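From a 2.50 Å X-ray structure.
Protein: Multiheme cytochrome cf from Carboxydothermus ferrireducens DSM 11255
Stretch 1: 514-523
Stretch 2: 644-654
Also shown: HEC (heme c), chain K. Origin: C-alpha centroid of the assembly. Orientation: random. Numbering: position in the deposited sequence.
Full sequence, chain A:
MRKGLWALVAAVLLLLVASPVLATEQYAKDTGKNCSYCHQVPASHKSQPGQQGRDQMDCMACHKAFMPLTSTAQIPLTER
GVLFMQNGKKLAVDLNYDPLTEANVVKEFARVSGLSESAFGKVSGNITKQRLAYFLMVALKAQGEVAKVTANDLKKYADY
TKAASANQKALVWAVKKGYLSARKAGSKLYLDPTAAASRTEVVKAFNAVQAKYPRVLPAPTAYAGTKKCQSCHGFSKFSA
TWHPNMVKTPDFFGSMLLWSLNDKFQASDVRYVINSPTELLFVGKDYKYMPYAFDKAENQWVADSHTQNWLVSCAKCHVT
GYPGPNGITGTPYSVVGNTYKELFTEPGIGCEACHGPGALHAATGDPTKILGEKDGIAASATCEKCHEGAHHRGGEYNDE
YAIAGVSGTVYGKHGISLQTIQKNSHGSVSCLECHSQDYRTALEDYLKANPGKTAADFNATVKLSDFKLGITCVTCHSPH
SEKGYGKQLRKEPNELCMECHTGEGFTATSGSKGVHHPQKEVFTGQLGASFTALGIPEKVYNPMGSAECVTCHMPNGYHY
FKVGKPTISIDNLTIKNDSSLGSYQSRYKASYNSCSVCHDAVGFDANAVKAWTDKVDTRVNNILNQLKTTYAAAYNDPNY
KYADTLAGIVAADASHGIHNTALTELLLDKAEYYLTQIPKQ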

# COMPACT_ATOMS: atom_id res chain seq x y z
N GLY A 514 35.41 -5.63 17.92
CA GLY A 514 34.75 -4.41 18.35
C GLY A 514 34.26 -3.51 17.23
O GLY A 514 33.75 -2.41 17.48
N VAL A 515 34.42 -3.95 15.99
CA VAL A 515 33.93 -3.22 14.82
C VAL A 515 32.96 -4.13 14.07
O VAL A 515 33.32 -5.24 13.66
N HIS A 516 31.72 -3.68 13.92
CA HIS A 516 30.65 -4.49 13.34
C HIS A 516 30.05 -3.78 12.13
O HIS A 516 29.73 -2.59 12.22
N HIS A 517 29.89 -4.52 11.02
CA HIS A 517 29.33 -4.08 9.74
C HIS A 517 29.67 -2.62 9.46
O HIS A 517 28.81 -1.74 9.58
N PRO A 518 30.91 -2.33 9.08
CA PRO A 518 31.30 -0.93 8.88
C PRO A 518 31.27 -0.53 7.41
O PRO A 518 32.11 0.25 6.96
N GLN A 519 30.32 -1.08 6.65
CA GLN A 519 30.33 -0.90 5.21
C GLN A 519 30.18 0.56 4.82
O GLN A 519 30.83 1.03 3.88
N LYS A 520 29.31 1.31 5.51
CA LYS A 520 29.17 2.73 5.24
C LYS A 520 30.52 3.44 5.35
O LYS A 520 30.92 4.19 4.45
N GLU A 521 31.24 3.19 6.44
CA GLU A 521 32.49 3.91 6.68
C GLU A 521 33.59 3.49 5.72
O GLU A 521 34.37 4.33 5.26
N VAL A 522 33.69 2.19 5.43
CA VAL A 522 34.68 1.73 4.46
C VAL A 522 34.36 2.28 3.07
O VAL A 522 35.23 2.84 2.39
N PHE A 523 33.11 2.14 2.65
CA PHE A 523 32.72 2.54 1.30
C PHE A 523 32.83 4.05 1.11
O PHE A 523 33.29 4.51 0.06
N ASP A 644 45.15 -4.23 15.25
CA ASP A 644 44.02 -5.15 15.35
C ASP A 644 42.76 -4.53 14.76
O ASP A 644 42.08 -5.14 13.93
N THR A 645 42.47 -3.29 15.16
CA THR A 645 41.35 -2.54 14.60
C THR A 645 41.52 -2.35 13.10
O THR A 645 40.59 -2.60 12.31
N LEU A 646 42.71 -1.91 12.67
CA LEU A 646 42.93 -1.59 11.27
C LEU A 646 42.75 -2.80 10.37
O LEU A 646 42.35 -2.65 9.21
N ALA A 647 43.04 -3.99 10.88
CA ALA A 647 42.84 -5.20 10.11
C ALA A 647 41.49 -5.84 10.38
O ALA A 647 41.01 -6.62 9.55
N GLY A 648 40.88 -5.53 11.53
CA GLY A 648 39.52 -5.99 11.78
C GLY A 648 38.51 -5.32 10.87
O GLY A 648 37.50 -5.92 10.50
N ILE A 649 38.78 -4.07 10.50
CA ILE A 649 37.87 -3.32 9.63
C ILE A 649 37.76 -3.99 8.27
O ILE A 649 36.66 -4.19 7.74
N VAL A 650 38.90 -4.37 7.68
CA VAL A 650 38.89 -5.09 6.42
C VAL A 650 38.20 -6.44 6.56
O VAL A 650 37.69 -6.98 5.58
N ALA A 651 38.16 -6.99 7.77
CA ALA A 651 37.50 -8.27 8.01
C ALA A 651 36.00 -8.12 8.25
O ALA A 651 35.21 -8.88 7.69
N ALA A 652 35.59 -7.15 9.08
CA ALA A 652 34.17 -6.97 9.35
C ALA A 652 33.44 -6.38 8.15
O ALA A 652 32.28 -6.71 7.90
N ASP A 653 34.11 -5.49 7.40
CA ASP A 653 33.54 -5.00 6.15
C ASP A 653 33.18 -6.15 5.23
O ASP A 653 32.20 -6.07 4.48
N ALA A 654 33.97 -7.22 5.25
CA ALA A 654 33.64 -8.51 4.64
C ALA A 654 33.49 -8.44 3.13
O ALA A 654 32.84 -9.31 2.54

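Stretch 2 is helical from its start at Asp644, and its side chains meet a loop and the first turn of a helix in stretch 1. Asp644 does not reach stretch 1; its carboxylate, chi1 t, is hydrogen-bonded to residues outside the two stretches. Thr645 is the first residue to touch. Its CB points sideways and chi1 is m. The methyl CG2 lies 4.2 Å from Val515 CG1, while the hydroxyl OG1 is hydrogen-bonded elsewhere in the structure. Leu646 and Ala647 are buried but make no contact with stretch 1.

Gly648 has no side chain, and Val515 packs close to its backbone. Val515 CG2 comes to 3.9 Å from Gly648 C. Val515 is buried, points toward stretch 2 and has chi1 m. A CB on Gly648 would point toward stretch 1, but it would be crowded by Asp644 O, one turn back in its own helix.

Ile649 points sideways, with chi1 m and chi2 t. It bridges two valines of stretch 1. Ile649 CG1 is 4.4 Å from Val515 CG2, and Ile649 CG2 is 3.6 Å from Val522 CG2. Val522 points toward stretch 2 with chi1 t. Val650 points away, and Ala651 makes no contact.

Ala652 points toward stretch 1, and its methyl makes close contacts there. Ala652 CB is 3.3 Å from Val515 O, 4.2 Å from Val515 CG2 and 3.8 Å from Pro518 CD. Pro518, C-gamma endo, is the N-cap of the stretch 1 helix. Its ring rests against the Ala652 to Asp653 peptide, with Pro518 CD 3.4 Å from Asp653 N. That nitrogen is already hydrogen-bonded to Ile649 O in its own stretch.

Asp653 has the largest area covered by the other stretch. Its CB points sideways, but the carboxylate comes nearer, with chi1 t. Asp653 OD1 lies 3.3 Å from Val522 CB; the acid finds its hydrogen bonds outside this contact. The one hydrogen bond across the stretches uses the backbone instead. Gln519 NE2 donates to Asp653 O at 2.9 Å, with an angle of 155°. Gln519 has chi1 m and chi2 p, and its amide end comes nearer to stretch 2 than its sideways CB suggests. Ala654 leaves helical geometry with positive phi and adds almost nothing.

Heme c borders the contact. Gln519 NE2 and Ala652 O each lie 3.8 Å from the heme oxygen O2D. His517 points away from stretch 2. One face of its ring lies against the heme, with His517 NE2 3.4 Å from HEC C1D.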

# COMPACT_ATOMS: atom_id res chain seq x y z
CB VAL A 515 35.08 -2.74 13.91
CG1 VAL A 515 35.88 -1.66 14.62
CG2 VAL A 515 36.00 -3.89 13.53
CB HIS A 516 29.56 -4.79 14.37
CG HIS A 516 30.02 -5.65 15.50
ND1 HIS A 516 30.61 -5.14 16.64
CD2 HIS A 516 29.99 -7.00 15.67
CE1 HIS A 516 30.91 -6.13 17.46
NE2 HIS A 516 30.54 -7.27 16.90
CB HIS A 517 27.81 -4.29 9.72
CG HIS A 517 27.17 -4.24 11.07
ND1 HIS A 517 26.84 -3.06 11.69
CD2 HIS A 517 26.80 -5.23 11.92
CE1 HIS A 517 26.29 -3.32 12.86
NE2 HIS A 517 26.25 -4.63 13.02
CB PRO A 518 32.73 -0.91 9.42
CG PRO A 518 33.26 -2.27 9.03
CD PRO A 518 32.08 -3.23 9.00
CB GLN A 519 29.23 -1.75 4.56
CG GLN A 519 29.57 -3.22 4.45
CD GLN A 519 29.24 -4.01 5.70
OE1 GLN A 519 28.44 -3.56 6.52
NE2 GLN A 519 29.84 -5.18 5.85
CB LYS A 520 28.16 3.36 6.20
CG LYS A 520 28.12 4.89 6.14
CD LYS A 520 27.08 5.46 7.09
CE LYS A 520 26.98 6.97 6.93
NZ LYS A 520 25.87 7.54 7.76
CB GLU A 521 32.93 3.71 8.13
CG GLU A 521 32.03 4.40 9.17
CD GLU A 521 30.72 3.65 9.41
OE1 GLU A 521 29.80 4.24 10.02
OE2 GLU A 521 30.62 2.48 9.00
CB VAL A 522 34.74 0.19 4.44
CG1 VAL A 522 35.60 -0.30 3.27
CG2 VAL A 522 35.27 -0.33 5.75
CB PHE A 523 31.30 2.05 1.01
CG PHE A 523 30.76 2.50 -0.31
CD1 PHE A 523 31.08 1.82 -1.48
CD2 PHE A 523 29.92 3.60 -0.40
CE1 PHE A 523 30.58 2.23 -2.70
CE2 PHE A 523 29.41 4.01 -1.62
CZ PHE A 523 29.74 3.33 -2.77
CB ASP A 644 43.83 -5.56 16.82
CG ASP A 644 42.80 -6.65 17.00
OD1 ASP A 644 42.76 -7.60 16.20
OD2 ASP A 644 42.02 -6.55 17.98
CB THR A 645 41.24 -1.18 15.29
OG1 THR A 645 41.35 -1.35 16.71
CG2 THR A 645 39.92 -0.50 14.95
CB LEU A 646 44.33 -0.99 11.09
CG LEU A 646 44.44 0.53 11.00
CD1 LEU A 646 43.30 1.23 11.72
CD2 LEU A 646 45.78 1.01 11.55
CB ALA A 647 43.95 -6.22 10.41
CB ILE A 649 38.33 -1.86 9.51
CG1 ILE A 649 38.09 -1.12 10.83
CG2 ILE A 649 37.59 -1.17 8.38
CD1 ILE A 649 38.83 0.22 10.93
CB VAL A 650 40.34 -5.23 5.89
CG1 VAL A 650 40.38 -5.94 4.55
CG2 VAL A 650 40.99 -3.85 5.79
CB ALA A 651 38.15 -8.98 9.20
CB ALA A 652 33.98 -6.10 10.59
CB ASP A 653 34.54 -4.05 5.48
CG ASP A 653 34.09 -3.61 4.10
OD1 ASP A 653 33.23 -2.70 4.01
OD2 ASP A 653 34.61 -4.16 3.11
CB ALA A 654 32.38 -9.10 5.26
FE HEC K . 23.17 -7.10 14.06
CHA HEC K . 24.62 -9.12 11.63
CHB HEC K . 23.39 -9.72 16.30
CHC HEC K . 22.30 -4.98 16.66
CHD HEC K . 22.92 -4.50 11.86
NA HEC K . 23.88 -9.04 13.98
C1A HEC K . 24.41 -9.68 12.87
C2A HEC K . 24.72 -11.05 13.24
C3A HEC K . 24.38 -11.21 14.54
C4A HEC K . 23.84 -9.95 15.02
CMA HEC K . 24.52 -12.50 15.38
CAA HEC K . 25.34 -12.11 12.28
CBA HEC K . 26.78 -12.38 12.71
CGA HEC K . 27.65 -12.80 11.55
O1A HEC K . 28.87 -12.50 11.60
O2A HEC K . 27.14 -13.42 10.58
NB HEC K . 22.90 -7.30 16.09
C1B HEC K . 23.04 -8.48 16.81
C2B HEC K . 22.76 -8.18 18.21
C3B HEC K . 22.46 -6.87 18.30
C4B HEC K . 22.55 -6.30 16.97
CMB HEC K . 22.79 -9.21 19.36
CAB HEC K . 22.07 -6.09 19.59
CBB HEC K . 23.26 -6.05 20.57
NC HEC K . 22.69 -5.12 14.22
C1C HEC K . 22.36 -4.44 15.39
C2C HEC K . 22.05 -3.07 15.05
C3C HEC K . 22.28 -2.90 13.73
C4C HEC K . 22.65 -4.21 13.19
CMC HEC K . 21.69 -1.99 16.11
CAC HEC K . 22.10 -1.63 12.87
CBC HEC K . 22.95 -0.44 13.36
ND HEC K . 23.67 -6.86 12.05
C1D HEC K . 23.50 -5.66 11.37
C2D HEC K . 24.03 -5.81 10.04
C3D HEC K . 24.56 -7.26 9.96
C4D HEC K . 24.30 -7.83 11.26
CMD HEC K . 24.04 -4.73 8.94
CAD HEC K . 25.24 -7.97 8.76
CBD HEC K . 26.59 -7.31 8.47
CGD HEC K . 27.56 -8.27 7.83
O1D HEC K . 27.13 -9.20 7.09
O2D HEC K . 28.79 -8.10 8.07